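Local coordinates for monosaccharide ABC transporter substrate-binding protein, CUT2 family (Acidothermus cellulolyticus, PDB 4RU1) that binds myo-inositol and probably serves as the substrate-binding component of an ABC-type carbohydrate transporter, at residues 81-86 against 105-110; 120-125 against 277-282. One frame throughout, in Å; residues are numbered along the deposited sequence.

Interaction 1 of 2, residues 81-86 against 105-110; sequences AVTIPD and VAFNAG. With INS (1,2,3,4,5,6-hexahydroxy-cyclohexane), chain M.
The Phe107 ring receives the methyl of Thr83 over one face, a CH-pi contact in which CG2 lies 4.0 Å from the ring centroid and is offset toward the rim. At the ring's edge, in its plane, Phe107 CE1 approaches Ala81 C at 3.7 Å. A chi1 of 72° sets CG of Phe107 between its backbone N and carbonyl carbon, and from there the ring reaches the neighbouring strand. The other branch of Thr83, OG1, is hydrogen-bonded to His28 and Glu65. The strands that carry this contact are parallel neighbours in a beta-alpha-beta unit, connected through helix 87-99 in the Rossmann-like first lobe of a periplasmic binding protein. Val82 N donates to Val105 O (2.9 Å), and Phe107 N to Val82 O (3.0 Å). Further along, Ile84 N bonds to Ala109 O at 2.8 Å, the donor standing 47° out of the carbonyl plane. Ile84 CD1 packs on Ala106 CB, beside helix 87-99. Just after strand 104-107, Asn108 turns its carboxamide to the inositol: OD1 accepts from O5 of the ligand (2.7 Å) and ND2 donates to its O6 (2.9 Å), while Glu256, also bonded to ND2, helps fix the amide's rotation.

Interaction 2 of 2, residues 120-125 against 277-282; sequences LMYFGQ and GEAVKT
Val280 is gripped through both of its backbone polar groups: its N donates to Tyr122 O at 2.9 Å, and its O accepts from Gly124 N at 3.2 Å. In a third bond, Thr282 N reaches Gly124 O (3.1 Å) from above, the donor 66° out of the carbonyl plane. At the other end the backbones part and water fills in: one molecule joins Leu120 O to Gly277 N, a second joins Tyr122 N to Glu278 O. The hydroxyl of Thr282 lies against Gly124, with OG1 3.2 Å from CA, and is bonded to the backbone O of Gln251.

Beyond the backbone, Phe123 and Val280 lie side by side and point the same way. CD2 of the ring comes within 3.5 Å of Val280 CB, while CE2 is 3.7 Å from CG2. With CG of Phe123 anti to its carbonyl carbon, chi1 -61°, the ring runs alongside Val280. An alanine in place of Phe123 would probably leave the Val280 branches without their aromatic partner and open a gap beside Glu259 and Ser263 of helix 253-270. Tyr122 packs CD2 against Ala279 CB at 3.7 Å, and its ring stacks with Trp114.

The short, weakly bonded strand 280-281 thereby forms the outermost, parallel member, within this chain, of the first lobe's sheet, just before the chain enters strand 285-287 of the second, one of the interlobe crossings typical of sugar-binding proteins of this type I fold.

Overall arrangement
Read from the N terminus, interaction 1 closes first: strand 79-82 leaves through helix 87-99 and returns as strand 104-107, a short local loop. Helix 114-117 then leads into strand 121-124, where interaction 2 opens; its loop closes only some 150 residues later, after the chain has built most of the second lobe and come back through helix 253-270. The two loops therefore follow in series and neither nest nor cross. In space they are adjacent, their centres about 10 Å apart, because strands 104-107 and 121-124 are sheet neighbours, with Ala106 N and Asn108 N probably bonded to Met121 O and Phe123 O. Four neighbouring strands of the first lobe's sheet are thus tied together, from its interior to its edge at 280-281.

Interaction 1 of 2, residues 81-86 against 105-110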
loop_
_atom_site.group_PDB
_atom_site.type_symbol
_atom_site.label_atom_id
_atom_site.label_comp_id
_atom_site.label_asym_id
_atom_site.label_seq_id
_atom_site.Cartn_x
_atom_site.Cartn_y
_atom_site.Cartn_z
ATOM N N ALA A 81 -5.674 -3.692 14.498
ATOM C CA ALA A 81 -4.861 -3.072 13.485
ATOM C C ALA A 81 -5.696 -2.882 12.231
ATOM O O ALA A 81 -6.259 -3.893 11.693
ATOM C CB ALA A 81 -3.675 -3.982 13.265
ATOM N N VAL A 82 -5.870 -1.634 11.779
ATOM C CA VAL A 82 -6.846 -1.349 10.742
ATOM C C VAL A 82 -6.306 -0.420 9.660
ATOM O O VAL A 82 -5.478 0.445 9.906
ATOM C CB VAL A 82 -8.076 -0.695 11.368
ATOM C CG1 VAL A 82 -7.798 0.674 11.969
ATOM C CG2 VAL A 82 -9.219 -0.677 10.398
ATOM N N THR A 83 -6.760 -0.628 8.424
ATOM C CA THR A 83 -6.449 0.284 7.281
ATOM C C THR A 83 -7.592 1.294 7.065
ATOM O O THR A 83 -8.758 0.974 7.348
ATOM C CB THR A 83 -6.195 -0.500 5.987
ATOM O OG1 THR A 83 -7.447 -1.080 5.570
ATOM C CG2 THR A 83 -5.210 -1.583 6.231
ATOM N N ILE A 84 -7.302 2.505 6.618
ATOM C CA ILE A 84 -8.317 3.541 6.501
ATOM C C ILE A 84 -8.247 4.163 5.087
ATOM O O ILE A 84 -8.012 5.341 4.912
ATOM C CB ILE A 84 -8.176 4.654 7.554
ATOM C CG1 ILE A 84 -7.790 4.104 8.913
ATOM C CG2 ILE A 84 -9.466 5.462 7.634
ATOM C CD1 ILE A 84 -7.468 5.125 9.945
ATOM N N PRO A 85 -8.639 3.385 4.056
ATOM C CA PRO A 85 -8.666 3.921 2.718
ATOM C C PRO A 85 -9.801 4.914 2.480
ATOM O O PRO A 85 -9.793 5.699 1.570
ATOM C CB PRO A 85 -8.817 2.670 1.835
ATOM C CG PRO A 85 -9.585 1.705 2.717
ATOM C CD PRO A 85 -8.894 1.934 4.065
ATOM N N ASP A 86 -10.902 4.760 3.215
ATOM C CA ASP A 86 -12.108 5.601 3.025
ATOM C C ASP A 86 -12.484 6.144 4.394
ATOM O O ASP A 86 -13.318 5.563 5.103
ATOM C CB ASP A 86 -13.208 4.678 2.481
ATOM C CG ASP A 86 -14.488 5.390 2.092
ATOM O OD1 ASP A 86 -14.698 6.584 2.447
ATOM O OD2 ASP A 86 -15.282 4.693 1.425
ATOM N N VAL A 105 -4.318 0.547 16.261
ATOM C CA VAL A 105 -3.205 1.016 15.440
ATOM C C VAL A 105 -3.678 1.011 14.014
ATOM O O VAL A 105 -4.366 0.078 13.610
ATOM C CB VAL A 105 -1.936 0.212 15.664
ATOM C CG1 VAL A 105 -0.813 0.566 14.667
ATOM C CG2 VAL A 105 -1.432 0.478 17.096
ATOM N N ALA A 106 -3.343 2.078 13.264
ATOM C CA ALA A 106 -3.701 2.198 11.838
ATOM C C ALA A 106 -2.472 1.932 10.995
ATOM O O ALA A 106 -1.341 2.087 11.472
ATOM C CB ALA A 106 -4.373 3.495 11.509
ATOM N N PHE A 107 -2.650 1.431 9.795
ATOM C CA PHE A 107 -1.517 1.154 8.982
ATOM C C PHE A 107 -1.945 1.161 7.511
ATOM O O PHE A 107 -3.148 1.081 7.176
ATOM C CB PHE A 107 -0.795 -0.165 9.379
ATOM C CG PHE A 107 -1.553 -1.407 9.004
ATOM C CD1 PHE A 107 -2.640 -1.842 9.733
ATOM C CD2 PHE A 107 -1.087 -2.188 7.965
ATOM C CE1 PHE A 107 -3.354 -2.996 9.371
ATOM C CE2 PHE A 107 -1.806 -3.316 7.581
ATOM C CZ PHE A 107 -2.881 -3.734 8.304
ATOM N N ASN A 108 -0.962 1.360 6.631
ATOM C CA ASN A 108 -1.040 1.235 5.192
ATOM C C ASN A 108 -1.852 2.369 4.490
ATOM O O ASN A 108 -1.342 2.959 3.530
ATOM C CB ASN A 108 -1.593 -0.070 4.728
ATOM C CG ASN A 108 -1.593 -0.170 3.233
ATOM O OD1 ASN A 108 -2.642 0.019 2.607
ATOM N ND2 ASN A 108 -0.470 -0.420 2.628
ATOM N N ALA A 109 -3.073 2.648 4.950
ATOM C CA ALA A 109 -3.882 3.706 4.394
ATOM C C ALA A 109 -4.458 4.543 5.480
ATOM O O ALA A 109 -4.947 4.006 6.446
ATOM C CB ALA A 109 -4.973 3.157 3.545
ATOM N N GLY A 110 -4.531 5.855 5.240
ATOM C CA GLY A 110 -5.139 6.840 6.142
ATOM C C GLY A 110 -4.158 7.660 6.967
ATOM O O GLY A 110 -4.482 8.018 8.074
HETATM C C1 INS M . -0.455 -0.830 -2.323
HETATM C C2 INS M . -1.212 -1.497 -3.462
HETATM C C3 INS M . -2.403 -2.264 -2.889
HETATM C C4 INS M . -3.267 -1.429 -1.970
HETATM C C5 INS M . -2.481 -0.852 -0.836
HETATM C C6 INS M . -1.285 -0.063 -1.295
HETATM O O1 INS M . 0.647 -0.033 -2.783
HETATM O O2 INS M . -1.745 -0.423 -4.256
HETATM O O3 INS M . -3.175 -2.691 -4.029
HETATM O O4 INS M . -4.375 -2.210 -1.456
HETATM O O5 INS M . -3.266 0.049 -0.023
HETATM O O6 INS M . -0.474 0.375 -0.166
#

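Interaction 2 of 2, residues 120-125 against 277-282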
loop_
_atom_site.group_PDB
_atom_site.type_symbol
_atom_site.label_atom_id
_atom_site.label_comp_id
_atom_site.label_asym_id
_atom_site.label_seq_id
_atom_site.Cartn_x
_atom_site.Cartn_y
_atom_site.Cartn_z
ATOM N N LEU A 120 -3.821 5.032 18.079
ATOM C CA LEU A 120 -2.647 5.411 18.897
ATOM C C LEU A 120 -1.445 5.710 18.021
ATOM O O LEU A 120 -0.577 6.468 18.421
ATOM C CB LEU A 120 -2.201 4.290 19.853
ATOM C CG LEU A 120 -3.221 3.793 20.853
ATOM C CD1 LEU A 120 -2.798 2.527 21.598
ATOM C CD2 LEU A 120 -3.522 4.934 21.790
ATOM N N MET A 121 -1.330 5.013 16.898
ATOM C CA MET A 121 -0.103 5.024 16.103
ATOM C C MET A 121 -0.463 4.762 14.624
ATOM O O MET A 121 -1.583 4.302 14.314
ATOM C CB MET A 121 0.784 3.917 16.533
ATOM C CG MET A 121 1.424 3.930 17.909
ATOM S SD MET A 121 2.416 2.541 18.435
ATOM C CE MET A 121 1.278 1.674 19.586
ATOM N N TYR A 122 0.467 4.993 13.720
ATOM C CA TYR A 122 0.268 4.689 12.326
ATOM C C TYR A 122 1.553 4.232 11.723
ATOM O O TYR A 122 2.601 4.836 12.020
ATOM C CB TYR A 122 -0.140 5.915 11.517
ATOM C CG TYR A 122 -0.492 5.656 10.046
ATOM C CD1 TYR A 122 -1.756 5.335 9.606
ATOM C CD2 TYR A 122 0.493 5.773 9.069
ATOM C CE1 TYR A 122 -2.024 5.055 8.260
ATOM C CE2 TYR A 122 0.240 5.485 7.691
ATOM C CZ TYR A 122 -1.057 5.161 7.315
ATOM O OH TYR A 122 -1.386 4.968 6.000
ATOM N N PHE A 123 1.530 3.197 10.893
ATOM C CA PHE A 123 2.721 2.651 10.140
ATOM C C PHE A 123 2.437 2.620 8.649
ATOM O O PHE A 123 1.470 1.964 8.196
ATOM C CB PHE A 123 3.060 1.215 10.643
ATOM C CG PHE A 123 3.409 1.185 12.110
ATOM C CD1 PHE A 123 2.408 1.104 13.025
ATOM C CD2 PHE A 123 4.710 1.450 12.546
ATOM C CE1 PHE A 123 2.703 1.172 14.389
ATOM C CE2 PHE A 123 5.009 1.515 13.900
ATOM C CZ PHE A 123 3.984 1.372 14.802
ATOM N N GLY A 124 3.261 3.348 7.895
ATOM C CA GLY A 124 3.244 3.307 6.449
ATOM C C GLY A 124 4.045 4.373 5.862
ATOM O O GLY A 124 4.821 5.061 6.549
ATOM N N GLN A 125 3.804 4.637 4.586
ATOM C CA GLN A 125 4.541 5.717 3.938
ATOM C C GLN A 125 3.618 6.862 3.609
ATOM O O GLN A 125 2.379 6.686 3.416
ATOM C CB GLN A 125 5.345 5.180 2.748
ATOM C CG GLN A 125 4.912 5.488 1.354
ATOM C CD GLN A 125 5.511 4.598 0.299
ATOM O OE1 GLN A 125 6.622 4.111 0.471
ATOM N NE2 GLN A 125 4.788 4.387 -0.771
ATOM N N GLY A 277 2.941 10.586 18.408
ATOM C CA GLY A 277 1.819 11.344 17.853
ATOM C C GLY A 277 1.865 11.586 16.372
ATOM O O GLY A 277 1.014 12.256 15.806
ATOM N N GLU A 278 2.937 11.065 15.733
ATOM C CA GLU A 278 3.030 11.135 14.285
ATOM C C GLU A 278 3.317 9.738 13.744
ATOM O O GLU A 278 3.719 8.822 14.491
ATOM C CB GLU A 278 4.026 12.202 13.783
ATOM C CG GLU A 278 3.629 13.606 14.308
ATOM C CD GLU A 278 4.277 14.802 13.632
ATOM O OE1 GLU A 278 5.102 14.600 12.713
ATOM O OE2 GLU A 278 3.932 15.951 14.052
ATOM N N ALA A 279 3.103 9.599 12.447
ATOM C CA ALA A 279 3.291 8.321 11.793
ATOM C C ALA A 279 4.735 7.865 11.899
ATOM O O ALA A 279 5.689 8.660 11.920
ATOM C CB ALA A 279 2.846 8.366 10.310
ATOM N N VAL A 280 4.913 6.557 11.993
ATOM C CA VAL A 280 6.185 5.855 11.790
ATOM C C VAL A 280 6.325 5.429 10.323
ATOM O O VAL A 280 5.518 4.673 9.800
ATOM C CB VAL A 280 6.271 4.626 12.651
ATOM C CG1 VAL A 280 7.559 3.846 12.399
ATOM C CG2 VAL A 280 6.152 5.080 14.102
ATOM N N LYS A 281 7.409 5.884 9.682
ATOM C CA LYS A 281 7.582 5.779 8.266
ATOM C C LYS A 281 8.210 4.450 7.912
ATOM O O LYS A 281 9.109 3.982 8.620
ATOM C CB LYS A 281 8.538 6.836 7.787
ATOM C CG LYS A 281 8.117 8.250 7.952
ATOM C CD LYS A 281 9.166 9.148 7.279
ATOM C CE LYS A 281 8.958 10.584 7.675
ATOM N NZ LYS A 281 9.357 10.825 9.086
ATOM N N THR A 282 7.671 3.802 6.871
ATOM C CA THR A 282 8.211 2.531 6.365
ATOM C C THR A 282 8.721 2.718 4.942
ATOM O O THR A 282 9.119 1.749 4.266
ATOM C CB THR A 282 7.115 1.415 6.450
ATOM O OG1 THR A 282 6.025 1.883 5.624
ATOM C CG2 THR A 282 6.624 1.236 7.848
HETATM O O HOH W 1 1.836 7.847 17.770
HETATM O O HOH W 2 2.729 6.441 15.313
#